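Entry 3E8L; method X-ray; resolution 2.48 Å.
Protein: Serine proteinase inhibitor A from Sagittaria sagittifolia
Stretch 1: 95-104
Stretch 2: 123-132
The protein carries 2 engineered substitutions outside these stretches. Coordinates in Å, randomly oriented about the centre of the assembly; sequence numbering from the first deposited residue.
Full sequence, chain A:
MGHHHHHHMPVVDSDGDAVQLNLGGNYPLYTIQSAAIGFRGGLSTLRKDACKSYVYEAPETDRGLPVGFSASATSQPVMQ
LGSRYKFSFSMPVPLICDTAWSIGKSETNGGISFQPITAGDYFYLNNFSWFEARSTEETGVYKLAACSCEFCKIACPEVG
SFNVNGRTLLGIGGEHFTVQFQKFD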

# COMPACT_ATOMS: atom_id res chain seq x y z
N LEU A 95 -10.13 2.75 14.54
CA LEU A 95 -9.88 1.54 13.71
C LEU A 95 -10.35 1.63 12.26
O LEU A 95 -9.93 0.83 11.43
CB LEU A 95 -10.30 0.23 14.40
CG LEU A 95 -9.61 -0.08 15.73
CD1 LEU A 95 -9.99 -1.46 16.23
CD2 LEU A 95 -8.07 0.06 15.66
N ILE A 96 -11.17 2.62 11.93
CA ILE A 96 -11.49 2.88 10.54
C ILE A 96 -10.26 3.44 9.75
O ILE A 96 -10.24 3.41 8.51
CB ILE A 96 -12.77 3.75 10.42
CG1 ILE A 96 -13.44 3.57 9.04
CG2 ILE A 96 -12.48 5.22 10.78
CD1 ILE A 96 -14.58 4.55 8.71
N CYS A 97 -9.23 3.86 10.43
CA CYS A 97 -8.08 4.43 9.76
C CYS A 97 -6.83 3.55 9.80
O CYS A 97 -6.53 2.97 10.82
CB CYS A 97 -7.77 5.80 10.37
SG CYS A 97 -9.02 7.07 10.14
N ASP A 98 -6.11 3.45 8.68
CA ASP A 98 -4.77 2.90 8.69
C ASP A 98 -3.77 4.05 8.79
O ASP A 98 -4.16 5.20 8.96
CB ASP A 98 -4.50 2.00 7.48
CG ASP A 98 -4.61 2.73 6.16
OD1 ASP A 98 -4.03 3.83 6.02
OD2 ASP A 98 -5.26 2.20 5.25
N THR A 99 -2.50 3.73 8.70
CA THR A 99 -1.42 4.67 8.92
C THR A 99 -0.32 4.50 7.84
O THR A 99 0.81 4.95 8.01
CB THR A 99 -0.79 4.48 10.34
OG1 THR A 99 -0.23 3.17 10.44
CG2 THR A 99 -1.81 4.66 11.45
N ALA A 100 -0.66 3.83 6.74
CA ALA A 100 0.32 3.59 5.67
C ALA A 100 0.62 4.90 4.93
O ALA A 100 -0.25 5.77 4.80
CB ALA A 100 -0.18 2.53 4.72
N TRP A 101 1.85 5.06 4.48
CA TRP A 101 2.26 6.24 3.74
C TRP A 101 1.76 6.16 2.33
O TRP A 101 1.62 5.06 1.78
CB TRP A 101 3.78 6.32 3.66
CG TRP A 101 4.48 6.68 4.90
CD1 TRP A 101 4.02 6.54 6.18
CD2 TRP A 101 5.81 7.20 5.01
NE1 TRP A 101 4.97 6.98 7.08
CE2 TRP A 101 6.08 7.38 6.38
CE3 TRP A 101 6.78 7.56 4.08
CZ2 TRP A 101 7.29 7.89 6.83
CZ3 TRP A 101 7.98 8.06 4.54
CH2 TRP A 101 8.22 8.22 5.90
N SER A 102 1.51 7.31 1.70
CA SER A 102 1.39 7.31 0.23
C SER A 102 1.66 8.63 -0.48
O SER A 102 1.73 9.68 0.15
CB SER A 102 0.07 6.68 -0.24
OG SER A 102 -1.02 7.39 0.23
N ILE A 103 1.86 8.53 -1.79
CA ILE A 103 2.03 9.69 -2.64
C ILE A 103 0.70 10.39 -2.76
O ILE A 103 -0.29 9.84 -3.22
CB ILE A 103 2.50 9.30 -4.03
CG1 ILE A 103 3.66 8.32 -3.94
CG2 ILE A 103 2.92 10.54 -4.81
CD1 ILE A 103 3.90 7.59 -5.21
N GLY A 104 0.67 11.64 -2.36
CA GLY A 104 -0.56 12.38 -2.39
C GLY A 104 -0.73 13.16 -3.67
O GLY A 104 0.26 13.50 -4.35
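Stretch 2, residues 123-132: FYLNNFSWFE

Stretch 2 meets stretch 1 at two places, near Phe 123 and near Ser 129, and follows it in the same order along the chain. It opens with a 3-10 segment, 123-125, closed by Asn 126 N donating to Phe 123 O at 3.1 Å; a loop then leads to strand 130-132, whose direction lies at 92° to that of the strand that ends at Ile 103. The strands cross almost at right angles, and only two of the bonds between the stretches are backbone to backbone, one at each site.

At the first site Phe 123 N donates to Ile 96 O, 2.8 Å and nearly straight. The aliphatic Ile 96 suits the aromatic company here: its CG1 lies 4.0 Å from Phe 123 CE1, and its CD1 4.0 Å from Tyr 124 CE2.

Between the sites, a water donates to Asp 98 OD1 (2.6 Å) and to Asn 127 O (2.7 Å), joining two acceptors that could not bond directly. Ala 100, whose CB points toward stretch 2, packs that methyl against Phe 128 CB at 3.6 Å, apolar on apolar.

At the second site Ser 129 N donates to Trp 101 O (2.9 Å), while Ser 129 OG accepts from Ile 103 N (2.9 Å). The short serine side chain thus takes the place of a backbone carbonyl as acceptor for the amide of Ile 103. Two residues on from Ser 129, Phe 131 receives on its face the edge of Trp 101, the centroid of whose six-membered ring is 5.4 Å from that of the Phe 131 ring, with planes at 82°.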

# COMPACT_ATOMS: atom_id res chain seq x y z
N PHE A 123 -9.28 2.57 6.07
CA PHE A 123 -8.62 1.28 5.82
C PHE A 123 -9.11 0.60 4.55
O PHE A 123 -8.33 -0.08 3.88
CB PHE A 123 -8.79 0.32 7.00
CG PHE A 123 -10.17 -0.28 7.08
CD1 PHE A 123 -11.23 0.46 7.62
CD2 PHE A 123 -10.42 -1.57 6.62
CE1 PHE A 123 -12.51 -0.09 7.69
CE2 PHE A 123 -11.70 -2.12 6.69
CZ PHE A 123 -12.74 -1.39 7.22
N TYR A 124 -10.40 0.77 4.24
CA TYR A 124 -11.08 0.02 3.18
C TYR A 124 -10.71 0.45 1.77
O TYR A 124 -11.00 -0.25 0.80
CB TYR A 124 -12.61 0.06 3.36
CG TYR A 124 -13.16 1.47 3.53
CD1 TYR A 124 -13.30 2.31 2.43
CD2 TYR A 124 -13.52 1.96 4.79
CE1 TYR A 124 -13.79 3.60 2.57
CE2 TYR A 124 -14.02 3.27 4.94
CZ TYR A 124 -14.16 4.07 3.81
OH TYR A 124 -14.64 5.36 3.92
N LEU A 125 -10.07 1.62 1.64
CA LEU A 125 -9.65 2.12 0.33
C LEU A 125 -8.35 1.43 -0.01
O LEU A 125 -7.88 1.43 -1.15
CB LEU A 125 -9.43 3.63 0.37
CG LEU A 125 -10.64 4.52 0.67
CD1 LEU A 125 -10.22 6.00 0.75
CD2 LEU A 125 -11.76 4.31 -0.35
N ASN A 126 -7.77 0.83 1.02
CA ASN A 126 -6.53 0.10 0.89
C ASN A 126 -5.43 0.89 0.17
O ASN A 126 -4.67 0.32 -0.61
CB ASN A 126 -6.80 -1.22 0.18
CG ASN A 126 -5.74 -2.23 0.49
OD1 ASN A 126 -5.50 -2.54 1.67
ND2 ASN A 126 -5.07 -2.75 -0.57
N ASN A 127 -5.35 2.19 0.44
CA ASN A 127 -4.37 3.07 -0.21
C ASN A 127 -3.01 3.03 0.46
O ASN A 127 -2.91 3.11 1.69
CB ASN A 127 -4.85 4.53 -0.23
CG ASN A 127 -6.06 4.74 -1.11
OD1 ASN A 127 -6.32 3.97 -2.03
ND2 ASN A 127 -6.83 5.78 -0.82
N PHE A 128 -1.97 2.87 -0.34
CA PHE A 128 -0.63 3.06 0.17
C PHE A 128 0.29 3.08 -1.01
O PHE A 128 -0.03 2.56 -2.07
CB PHE A 128 -0.22 1.98 1.17
CG PHE A 128 -0.22 0.61 0.61
CD1 PHE A 128 -1.39 -0.13 0.52
CD2 PHE A 128 0.96 0.03 0.18
CE1 PHE A 128 -1.39 -1.42 -0.02
CE2 PHE A 128 0.96 -1.28 -0.34
CZ PHE A 128 -0.21 -1.99 -0.44
N SER A 129 1.44 3.71 -0.83
CA SER A 129 2.46 3.66 -1.84
C SER A 129 3.61 2.79 -1.36
O SER A 129 3.59 2.27 -0.24
CB SER A 129 2.88 5.08 -2.20
OG SER A 129 1.73 5.79 -2.63
N TRP A 130 4.58 2.60 -2.23
CA TRP A 130 5.66 1.68 -2.00
C TRP A 130 6.92 2.50 -1.94
O TRP A 130 7.26 3.19 -2.90
CB TRP A 130 5.72 0.68 -3.15
CG TRP A 130 4.57 -0.32 -3.20
CD1 TRP A 130 3.48 -0.29 -4.04
CD2 TRP A 130 4.42 -1.49 -2.38
NE1 TRP A 130 2.66 -1.39 -3.79
CE2 TRP A 130 3.22 -2.13 -2.78
CE3 TRP A 130 5.19 -2.06 -1.35
CZ2 TRP A 130 2.77 -3.31 -2.19
CZ3 TRP A 130 4.75 -3.24 -0.77
CH2 TRP A 130 3.54 -3.86 -1.18
N PHE A 131 7.62 2.45 -0.82
CA PHE A 131 8.81 3.26 -0.65
C PHE A 131 10.09 2.45 -0.65
O PHE A 131 10.14 1.31 -0.20
CB PHE A 131 8.66 4.16 0.58
CG PHE A 131 7.49 5.08 0.48
CD1 PHE A 131 7.66 6.41 0.12
CD2 PHE A 131 6.20 4.61 0.71
CE1 PHE A 131 6.57 7.28 0.02
CE2 PHE A 131 5.11 5.46 0.61
CZ PHE A 131 5.30 6.79 0.26
N GLU A 132 11.13 3.09 -1.18
CA GLU A 132 12.37 2.46 -1.54
C GLU A 132 13.44 3.22 -0.79
O GLU A 132 13.43 4.45 -0.80
CB GLU A 132 12.53 2.64 -3.05
CG GLU A 132 13.73 1.96 -3.70
CD GLU A 132 13.73 2.11 -5.21
OE1 GLU A 132 12.65 2.02 -5.83
OE2 GLU A 132 14.81 2.30 -5.80
O HOH W 1 -3.63 4.82 3.63